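Long-range contacts in short-chain type dehydrogenase/reductase (Mycobacterium ulcerans, PDB 3SVT), which probably catalyses NAD-dependent oxidation or reduction of a so far unspecified substrate, as a member of the short-chain dehydrogenase/reductase family: residues Asp11-Val16 and Ala87-Leu92; Ser37-Gly42 and Ala64-Pro69; Glu137-Gly142 and Ser185-Asn190. All blocks are in the same frame, centred on the assembly; numbering follows the deposited sequence.

Interaction 1. Residues Asp11-Val16 and Ala87-Leu92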
loop_
_atom_site.group_PDB
_atom_site.type_symbol
_atom_site.label_atom_id
_atom_site.label_comp_id
_atom_site.label_asym_id
_atom_site.label_seq_id
_atom_site.Cartn_x
_atom_site.Cartn_y
_atom_site.Cartn_z
ATOM N N ASP B 11 -16.690 29.489 16.396
ATOM C CA ASP B 11 -16.112 29.514 17.753
ATOM C C ASP B 11 -15.074 28.417 17.986
ATOM O O ASP B 11 -14.819 28.014 19.121
ATOM C CB ASP B 11 -17.204 29.425 18.836
ATOM C CG ASP B 11 -18.118 30.622 18.855
ATOM O OD1 ASP B 11 -17.744 31.692 18.329
ATOM O OD2 ASP B 11 -19.223 30.485 19.413
ATOM N N ARG B 12 -14.472 27.931 16.911
ATOM C CA ARG B 12 -13.349 27.006 17.024
ATOM C C ARG B 12 -12.110 27.723 16.536
ATOM O O ARG B 12 -12.214 28.596 15.674
ATOM C CB ARG B 12 -13.593 25.726 16.204
ATOM C CG ARG B 12 -14.790 24.921 16.716
ATOM C CD ARG B 12 -14.940 23.582 15.979
ATOM N NE ARG B 12 -16.174 22.894 16.375
ATOM C CZ ARG B 12 -16.417 21.591 16.205
ATOM N NH1 ARG B 12 -15.514 20.784 15.626
ATOM N NH2 ARG B 12 -17.579 21.086 16.607
ATOM N N THR B 13 -10.953 27.323 17.071
ATOM C CA THR B 13 -9.676 27.959 16.775
ATOM C C THR B 13 -8.736 26.980 16.099
ATOM O O THR B 13 -8.616 25.840 16.533
ATOM C CB THR B 13 -9.011 28.507 18.044
ATOM O OG1 THR B 13 -9.952 29.332 18.745
ATOM C CG2 THR B 13 -7.759 29.354 17.692
ATOM N N TYR B 14 -8.081 27.438 15.037
ATOM C CA TYR B 14 -7.170 26.604 14.252
ATOM C C TYR B 14 -5.841 27.296 13.988
ATOM O O TYR B 14 -5.796 28.506 13.836
ATOM C CB TYR B 14 -7.809 26.219 12.910
ATOM C CG TYR B 14 -9.095 25.491 13.098
ATOM C CD1 TYR B 14 -9.120 24.116 13.265
ATOM C CD2 TYR B 14 -10.310 26.192 13.168
ATOM C CE1 TYR B 14 -10.337 23.443 13.478
ATOM C CE2 TYR B 14 -11.501 25.536 13.378
ATOM C CZ TYR B 14 -11.516 24.161 13.538
ATOM O OH TYR B 14 -12.733 23.520 13.750
ATOM N N LEU B 15 -4.776 26.499 13.921
ATOM C CA LEU B 15 -3.472 26.948 13.464
ATOM C C LEU B 15 -3.246 26.463 12.017
ATOM O O LEU B 15 -3.451 25.289 11.699
ATOM C CB LEU B 15 -2.372 26.387 14.369
ATOM C CG LEU B 15 -0.945 26.770 13.963
ATOM C CD1 LEU B 15 -0.712 28.255 14.302
ATOM C CD2 LEU B 15 0.043 25.849 14.651
ATOM N N VAL B 16 -2.820 27.368 11.144
ATOM C CA VAL B 16 -2.473 27.008 9.762
ATOM C C VAL B 16 -1.056 27.460 9.403
ATOM O O VAL B 16 -0.744 28.668 9.421
ATOM C CB VAL B 16 -3.480 27.566 8.763
ATOM C CG1 VAL B 16 -3.099 27.129 7.326
ATOM C CG2 VAL B 16 -4.926 27.069 9.120
ATOM N N ALA B 87 -3.664 30.073 23.730
ATOM C CA ALA B 87 -3.971 31.098 24.717
ATOM C C ALA B 87 -5.043 32.066 24.205
ATOM O O ALA B 87 -5.714 32.732 25.006
ATOM C CB ALA B 87 -2.704 31.857 25.098
ATOM N N TRP B 88 -5.215 32.129 22.884
ATOM C CA TRP B 88 -6.146 33.080 22.272
ATOM C C TRP B 88 -7.542 32.967 22.891
ATOM O O TRP B 88 -8.064 33.938 23.421
ATOM C CB TRP B 88 -6.210 32.830 20.770
ATOM C CG TRP B 88 -6.926 33.873 19.926
ATOM C CD1 TRP B 88 -7.587 34.998 20.351
ATOM C CD2 TRP B 88 -7.064 33.850 18.497
ATOM N NE1 TRP B 88 -8.108 35.679 19.265
ATOM C CE2 TRP B 88 -7.797 34.992 18.120
ATOM C CE3 TRP B 88 -6.617 32.983 17.498
ATOM C CZ2 TRP B 88 -8.099 35.278 16.787
ATOM C CZ3 TRP B 88 -6.920 33.279 16.164
ATOM C CH2 TRP B 88 -7.647 34.409 15.828
ATOM N N HIS B 89 -8.140 31.776 22.805
ATOM C CA HIS B 89 -9.449 31.494 23.427
ATOM C C HIS B 89 -9.410 30.363 24.449
ATOM O O HIS B 89 -10.438 30.065 25.068
ATOM C CB HIS B 89 -10.491 31.135 22.364
ATOM C CG HIS B 89 -10.706 32.211 21.353
ATOM N ND1 HIS B 89 -10.324 32.075 20.035
ATOM C CD2 HIS B 89 -11.237 33.454 21.472
ATOM C CE1 HIS B 89 -10.622 33.185 19.383
ATOM N NE2 HIS B 89 -11.173 34.038 20.232
ATOM N N GLY B 90 -8.249 29.742 24.639
ATOM C CA GLY B 90 -8.094 28.686 25.647
ATOM C C GLY B 90 -8.003 27.268 25.112
ATOM O O GLY B 90 -7.594 26.360 25.842
ATOM N N ARG B 91 -8.366 27.068 23.848
ATOM C CA ARG B 91 -8.364 25.737 23.258
ATOM C C ARG B 91 -7.943 25.782 21.806
ATOM O O ARG B 91 -8.270 26.725 21.115
ATOM C CB ARG B 91 -9.751 25.107 23.361
ATOM C CG ARG B 91 -9.711 23.583 23.323
ATOM C CD ARG B 91 -11.087 22.944 23.503
ATOM N NE ARG B 91 -11.181 21.640 22.839
ATOM C CZ ARG B 91 -12.261 20.859 22.839
ATOM N NH1 ARG B 91 -13.359 21.218 23.503
ATOM N NH2 ARG B 91 -12.237 19.699 22.188
ATOM N N LEU B 92 -7.219 24.762 21.352
ATOM C CA LEU B 92 -6.804 24.642 19.948
ATOM C C LEU B 92 -7.547 23.450 19.371
ATOM O O LEU B 92 -7.322 22.315 19.786
ATOM C CB LEU B 92 -5.287 24.465 19.809
ATOM C CG LEU B 92 -4.747 24.196 18.391
ATOM C CD1 LEU B 92 -4.936 25.402 17.478
ATOM C CD2 LEU B 92 -3.284 23.806 18.434
#

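Interaction 2. Residues Ser37-Gly42 and Ala64-Pro69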
loop_
_atom_site.group_PDB
_atom_site.type_symbol
_atom_site.label_atom_id
_atom_site.label_comp_id
_atom_site.label_asym_id
_atom_site.label_seq_id
_atom_site.Cartn_x
_atom_site.Cartn_y
_atom_site.Cartn_z
ATOM N N SER B 37 -11.758 31.046 14.137
ATOM C CA SER B 37 -10.541 31.797 14.440
ATOM C C SER B 37 -9.319 31.038 13.938
ATOM O O SER B 37 -9.113 29.863 14.257
ATOM C CB SER B 37 -10.417 32.033 15.945
ATOM O OG SER B 37 -11.407 32.947 16.366
ATOM N N VAL B 38 -8.511 31.717 13.138
ATOM C CA VAL B 38 -7.332 31.131 12.577
ATOM C C VAL B 38 -6.099 31.978 12.930
ATOM O O VAL B 38 -6.151 33.206 12.872
ATOM C CB VAL B 38 -7.449 31.034 11.060
ATOM C CG1 VAL B 38 -6.182 30.366 10.470
ATOM C CG2 VAL B 38 -8.711 30.248 10.670
ATOM N N MET B 39 -5.011 31.306 13.299
ATOM C CA MET B 39 -3.676 31.885 13.267
ATOM C C MET B 39 -2.909 31.238 12.115
ATOM O O MET B 39 -2.774 29.993 12.056
ATOM C CB MET B 39 -2.920 31.644 14.575
ATOM C CG MET B 39 -1.629 32.456 14.672
ATOM S SD MET B 39 -0.651 32.123 16.153
ATOM C CE MET B 39 -1.546 33.133 17.340
ATOM N N ILE B 40 -2.449 32.073 11.194
ATOM C CA ILE B 40 -1.540 31.655 10.132
ATOM C C ILE B 40 -0.091 31.954 10.523
ATOM O O ILE B 40 0.226 33.045 10.983
ATOM C CB ILE B 40 -1.827 32.321 8.774
ATOM C CG1 ILE B 40 -1.882 33.866 8.886
ATOM C CG2 ILE B 40 -3.132 31.768 8.190
ATOM C CD1 ILE B 40 -2.039 34.577 7.530
ATOM N N VAL B 41 0.783 30.977 10.356
ATOM C CA VAL B 41 2.190 31.184 10.621
ATOM C C VAL B 41 2.967 30.856 9.348
ATOM O O VAL B 41 2.489 30.093 8.486
ATOM C CB VAL B 41 2.664 30.344 11.806
ATOM C CG1 VAL B 41 1.873 30.680 13.064
ATOM C CG2 VAL B 41 2.583 28.849 11.497
ATOM N N GLY B 42 4.144 31.457 9.230
ATOM C CA GLY B 42 5.033 31.280 8.085
ATOM C C GLY B 42 6.276 32.146 8.192
ATOM O O GLY B 42 6.425 32.939 9.134
ATOM N N ALA B 64 -12.204 35.258 12.629
ATOM C CA ALA B 64 -11.102 36.050 13.185
ATOM C C ALA B 64 -9.799 35.531 12.603
ATOM O O ALA B 64 -9.680 34.332 12.317
ATOM C CB ALA B 64 -11.079 35.944 14.701
ATOM N N ILE B 65 -8.828 36.422 12.422
ATOM C CA ILE B 65 -7.559 36.052 11.814
ATOM C C ILE B 65 -6.414 36.799 12.486
ATOM O O ILE B 65 -6.542 37.995 12.794
ATOM C CB ILE B 65 -7.564 36.332 10.295
ATOM C CG1 ILE B 65 -6.252 35.901 9.635
ATOM C CG2 ILE B 65 -7.788 37.825 10.016
ATOM C CD1 ILE B 65 -5.882 34.436 9.795
ATOM N N ARG B 66 -5.311 36.069 12.696
ATOM C CA ARG B 66 -4.080 36.553 13.324
ATOM C C ARG B 66 -2.883 35.955 12.604
ATOM O O ARG B 66 -3.016 34.937 11.924
ATOM C CB ARG B 66 -3.975 36.077 14.768
ATOM C CG ARG B 66 -4.933 36.688 15.719
ATOM C CD ARG B 66 -4.751 36.121 17.140
ATOM N NE ARG B 66 -3.420 36.369 17.699
ATOM C CZ ARG B 66 -3.094 36.231 18.981
ATOM N NH1 ARG B 66 -4.000 35.849 19.879
ATOM N NH2 ARG B 66 -1.851 36.485 19.371
ATOM N N TYR B 67 -1.709 36.547 12.794
ATOM C CA TYR B 67 -0.465 35.950 12.299
ATOM C C TYR B 67 0.683 36.023 13.315
ATOM O O TYR B 67 0.691 36.878 14.186
ATOM C CB TYR B 67 -0.050 36.570 10.981
ATOM C CG TYR B 67 0.635 37.913 11.106
ATOM C CD1 TYR B 67 2.023 38.034 10.940
ATOM C CD2 TYR B 67 -0.090 39.062 11.381
ATOM C CE1 TYR B 67 2.655 39.262 11.033
ATOM C CE2 TYR B 67 0.538 40.292 11.483
ATOM C CZ TYR B 67 1.905 40.381 11.314
ATOM O OH TYR B 67 2.519 41.600 11.420
ATOM N N GLU B 68 1.613 35.077 13.205
ATOM C CA GLU B 68 2.889 35.103 13.914
ATOM C C GLU B 68 3.964 34.626 12.932
ATOM O O GLU B 68 3.895 33.508 12.451
ATOM C CB GLU B 68 2.884 34.171 15.129
ATOM C CG GLU B 68 1.879 34.496 16.242
ATOM C CD GLU B 68 2.219 35.726 17.059
ATOM O OE1 GLU B 68 3.100 36.515 16.636
ATOM O OE2 GLU B 68 1.574 35.917 18.125
ATOM N N PRO B 69 4.948 35.480 12.609
ATOM C CA PRO B 69 6.089 34.991 11.816
ATOM C C PRO B 69 6.819 33.887 12.579
ATOM O O PRO B 69 7.047 34.015 13.779
ATOM C CB PRO B 69 6.987 36.218 11.661
ATOM C CG PRO B 69 6.218 37.368 12.177
ATOM C CD PRO B 69 5.131 36.871 13.058
#

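Interaction 3. Residues Glu137-Gly142 and Ser185-Asn190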
loop_
_atom_site.group_PDB
_atom_site.type_symbol
_atom_site.label_atom_id
_atom_site.label_comp_id
_atom_site.label_asym_id
_atom_site.label_seq_id
_atom_site.Cartn_x
_atom_site.Cartn_y
_atom_site.Cartn_z
ATOM N N GLU B 137 -1.454 20.423 23.274
ATOM C CA GLU B 137 -2.616 21.237 23.636
ATOM C C GLU B 137 -3.913 20.578 23.244
ATOM O O GLU B 137 -4.888 20.638 24.000
ATOM C CB GLU B 137 -2.556 22.627 23.016
ATOM C CG GLU B 137 -1.305 23.434 23.372
ATOM C CD GLU B 137 -1.119 23.626 24.857
ATOM O OE1 GLU B 137 -2.116 23.610 25.597
ATOM O OE2 GLU B 137 0.041 23.772 25.281
ATOM N N MET B 138 -3.941 19.949 22.074
ATOM C CA MET B 138 -5.165 19.272 21.636
ATOM C C MET B 138 -5.520 18.115 22.569
ATOM O O MET B 138 -6.703 17.899 22.861
ATOM C CB MET B 138 -5.085 18.811 20.168
ATOM C CG MET B 138 -5.474 19.905 19.184
ATOM S SD MET B 138 -5.246 19.497 17.423
ATOM C CE MET B 138 -3.528 19.016 17.458
ATOM N N VAL B 139 -4.518 17.391 23.063
ATOM C CA VAL B 139 -4.771 16.363 24.064
ATOM C C VAL B 139 -5.339 16.985 25.352
ATOM O O VAL B 139 -6.370 16.549 25.861
ATOM C CB VAL B 139 -3.496 15.534 24.381
ATOM C CG1 VAL B 139 -3.733 14.620 25.581
ATOM C CG2 VAL B 139 -3.062 14.694 23.155
ATOM N N ARG B 140 -4.675 18.009 25.874
ATOM C CA ARG B 140 -5.194 18.719 27.060
ATOM C C ARG B 140 -6.604 19.285 26.860
ATOM O O ARG B 140 -7.394 19.337 27.799
ATOM C CB ARG B 140 -4.268 19.870 27.469
ATOM C CG ARG B 140 -2.834 19.463 27.707
ATOM C CD ARG B 140 -2.199 20.170 28.884
ATOM N NE ARG B 140 -0.741 20.210 28.728
ATOM C CZ ARG B 140 -0.038 21.266 28.306
ATOM N NH1 ARG B 140 1.280 21.163 28.187
ATOM N NH2 ARG B 140 -0.626 22.420 28.002
ATOM N N GLY B 141 -6.913 19.724 25.644
ATOM C CA GLY B 141 -8.232 20.271 25.338
ATOM C C GLY B 141 -9.344 19.255 25.175
ATOM O O GLY B 141 -10.494 19.640 25.004
ATOM N N GLY B 142 -9.027 17.964 25.217
ATOM C CA GLY B 142 -10.043 16.922 25.110
ATOM C C GLY B 142 -10.261 16.385 23.701
ATOM O O GLY B 142 -11.220 15.650 23.449
ATOM N N SER B 185 -6.720 9.854 23.043
ATOM C CA SER B 185 -6.979 11.203 23.524
ATOM C C SER B 185 -7.941 11.981 22.610
ATOM O O SER B 185 -8.149 13.159 22.804
ATOM C CB SER B 185 -5.668 11.948 23.686
ATOM O OG SER B 185 -4.915 11.403 24.769
ATOM N N TRP B 186 -8.549 11.291 21.645
ATOM C CA TRP B 186 -9.494 11.886 20.695
ATOM C C TRP B 186 -8.837 12.897 19.784
ATOM O O TRP B 186 -9.519 13.778 19.282
ATOM C CB TRP B 186 -10.702 12.558 21.402
ATOM C CG TRP B 186 -11.528 11.672 22.291
ATOM C CD1 TRP B 186 -11.519 11.653 23.658
ATOM C CD2 TRP B 186 -12.537 10.723 21.891
ATOM N NE1 TRP B 186 -12.430 10.739 24.132
ATOM C CE2 TRP B 186 -13.071 10.155 23.074
ATOM C CE3 TRP B 186 -13.031 10.288 20.655
ATOM C CZ2 TRP B 186 -14.073 9.179 23.058
ATOM C CZ3 TRP B 186 -14.039 9.305 20.639
ATOM C CH2 TRP B 186 -14.541 8.767 21.837
ATOM N N VAL B 187 -7.526 12.787 19.569
ATOM C CA VAL B 187 -6.842 13.606 18.572
ATOM C C VAL B 187 -6.653 12.769 17.289
ATOM O O VAL B 187 -5.919 11.771 17.271
ATOM C CB VAL B 187 -5.466 14.103 19.074
ATOM C CG1 VAL B 187 -4.713 14.894 17.964
ATOM C CG2 VAL B 187 -5.622 14.962 20.358
ATOM N N ARG B 188 -7.336 13.185 16.229
ATOM C CA ARG B 188 -7.258 12.521 14.933
ATOM C C ARG B 188 -6.121 13.137 14.128
ATOM O O ARG B 188 -5.872 14.340 14.202
ATOM C CB ARG B 188 -8.591 12.656 14.193
ATOM C CG ARG B 188 -9.771 12.246 15.095
ATOM C CD ARG B 188 -11.092 12.288 14.402
ATOM N NE ARG B 188 -11.615 13.639 14.168
ATOM C CZ ARG B 188 -11.566 14.294 13.013
ATOM N NH1 ARG B 188 -10.944 13.769 11.933
ATOM N NH2 ARG B 188 -12.144 15.503 12.931
ATOM N N VAL B 189 -5.409 12.304 13.388
ATOM C CA VAL B 189 -4.301 12.785 12.572
ATOM C C VAL B 189 -4.395 12.125 11.203
ATOM O O VAL B 189 -4.490 10.897 11.106
ATOM C CB VAL B 189 -2.898 12.497 13.212
ATOM C CG1 VAL B 189 -1.774 13.206 12.402
ATOM C CG2 VAL B 189 -2.868 12.904 14.683
ATOM N N ASN B 190 -4.389 12.944 10.156
ATOM C CA ASN B 190 -4.536 12.470 8.788
ATOM C C ASN B 190 -3.613 13.249 7.853
ATOM O O ASN B 190 -3.189 14.369 8.173
ATOM C CB ASN B 190 -5.997 12.620 8.301
ATOM C CG ASN B 190 -6.994 11.789 9.098
ATOM O OD1 ASN B 190 -7.054 10.583 8.939
ATOM N ND2 ASN B 190 -7.806 12.444 9.927
HETATM O O HOH W 1 -8.065 14.318 25.174
#

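Interaction 1. Residues Asp11-Val16 and Ala87-Leu92
T13 and H89 supply the one hydrogen bond of this contact. T13 OG1 lies 3.1 Å from H89 ND1, at the edge of the imidazole and near its plane, and either atom could be the donor. The hydroxyl is held anti to its own carbonyl carbon (chi1 -52°), which leaves the methyl group CG2 to serve a separate, apolar contact.

That methyl group approaches the W88 indole obliquely, CG2 to CE3 at 3.8 Å. The two rings also cover one another: H89 CE1 stands 3.4 Å above the indole plane, offset toward the rim, and W88 CD1 lies over one face of the imidazole. T13 thus meets a pair of overlapping rings, one through its hydroxyl and the other through its methyl. R66, in the adjoining strand pair, adds a cation-pi contact to the same indole.

Further apolar packing comes from L92. Its CG is anti to the backbone N (chi1 174°), and its CD1 rests against the backbone of the strand, 3.7 Å from L15 N and 3.8 Å from T13 O, with L15 CB at 4.1 Å. Toward the strand R91 offers its carbonyl, R91 O lying 3.6 Å from T13 CB.

Between ring pair and leucine the chain turns at G90, where phi is positive (106°) and the path leaves the helix. The turn leads from helix 75-89 of the Rossmann-type fold toward strand 94-97, which runs beside strand 13-17; the backbone bonds of T13 and L15 go to H93 and G94.

With a hydroxyl and an imidazole able to exchange donor and acceptor roles, the polar bond is probably compatible with more than one protonation state of the exposed H89, while buried T13, L15 and L92 meet through methyl and backbone packing.

Interaction 2. Residues Ser37-Gly42 and Ala64-Pro69
V38 and I65 occupy the close-packed half of this parallel strand pair. I65 CD1 presses to 3.3 Å from V38 O and also touches V38 CB. On the same face, I40 CG1 meets Y67 CB at 3.9 Å, and helices 22-33 and 45-57 pack over this apolar layer.

The backbone ladder here is regular. V38 N donates to A64 O, R66 N to V38 O and I40 N to R66 O, each at 3.0 Å, and the V38 bond is fairly straight (163° at hydrogen). CA-H...O contacts run beside these bonds, among them S37 CA to A64 O.

Toward G42 and P69 the pairing slackens: the bond from E68 N to I40 O is weak at 3.3 Å, and the strands, twisted by 23°, continue with CA-H...O contacts such as P69 CA to G42 O.

The face with M39, R66 and E68 is the more polar one, and R66 and E68 are partly exposed. M39 bends at its last torsion (chi3 -80°), and its CE lies over one face of the R66 guanidinium, 3.6 Å above the plane and offset toward the rim. Its SD meets E68 CG at 3.5 Å. R66 NH2 and E68 OE2 form only a long salt bridge.

The strands and helix 45-57 make a beta-alpha-beta unit of the Rossmann-type fold. Chemically, backbone bonds between S37-I40 and A64-R66 and the aliphatic face of V38, I40 and I65 carry the contact, while on the other face buried M39 meets R66 and E68, whose long salt bridge probably adds little.

Interaction 3. Residues Glu137-Gly142 and Ser185-Asn190
V139 and S185 are linked through a water, and no direct hydrogen bond joins the two segments. The water donates to V139 O at 2.9 Å and to S185 O at 2.6 Å, bridging the carbonyls of two chain turns. V139 O is gripped a second time by G142 N, in the Schellman motif that ends helix 113-140; G142 has the positive phi (94°) of that motif. W186, also with positive phi, plays the equivalent part at the end of helix 163-182, so two helix C-termini of the same type lie close together here.

Apart from the water, the contact is largely aliphatic. S185 CB is equally near both methyl groups of V139, 3.8 Å from CG1 and from CG2, and S185 OG comes to 3.5 Å from V139 CG1. That hydroxyl finds its polar partner in R278 O of the second subunit. V187 CG2, anti to its own carbonyl carbon, reaches V139 CG2 at 3.8 Å, the two side chains crossing at about a right angle, and touches M138 CB at 3.9 Å. On the exposed side, G142 O lies 3.7 Å from W186 CB and oblique to the indole.

Helix 113-140 thereby packs its last turn against the entry to strand 187-198, which pairs with strand 144-149 through backbone bonds of W186 and R188 to G144. L182 of helix 163-182 also packs on V187. Outside the chain, G279 of the second subunit lies on V139 and P222 of the third subunit on W186, which sets this corner of the Rossmann-type fold between helices, sheet and neighbouring subunits.

All three contacts reach the same parallel sheet. Interactions 1 and 2 have centres about 10 Å apart and are stitched together by the pairing of strands 13-17 and 37-42, with V16 N 2.8 Å from M39 O; along the chain, interaction 2 is nested inside the loop closed by interaction 1. Interaction 3 follows later in sequence, its centre about 13 Å from that of interaction 1, which it touches where L92 O packs on M138 CG. Interactions 2 and 3 stay about 11 Å apart at their nearest atoms. Interactions 1 and 3 lie where strands begin, whereas in this family the cofactor typically binds at the strands' C-terminal ends.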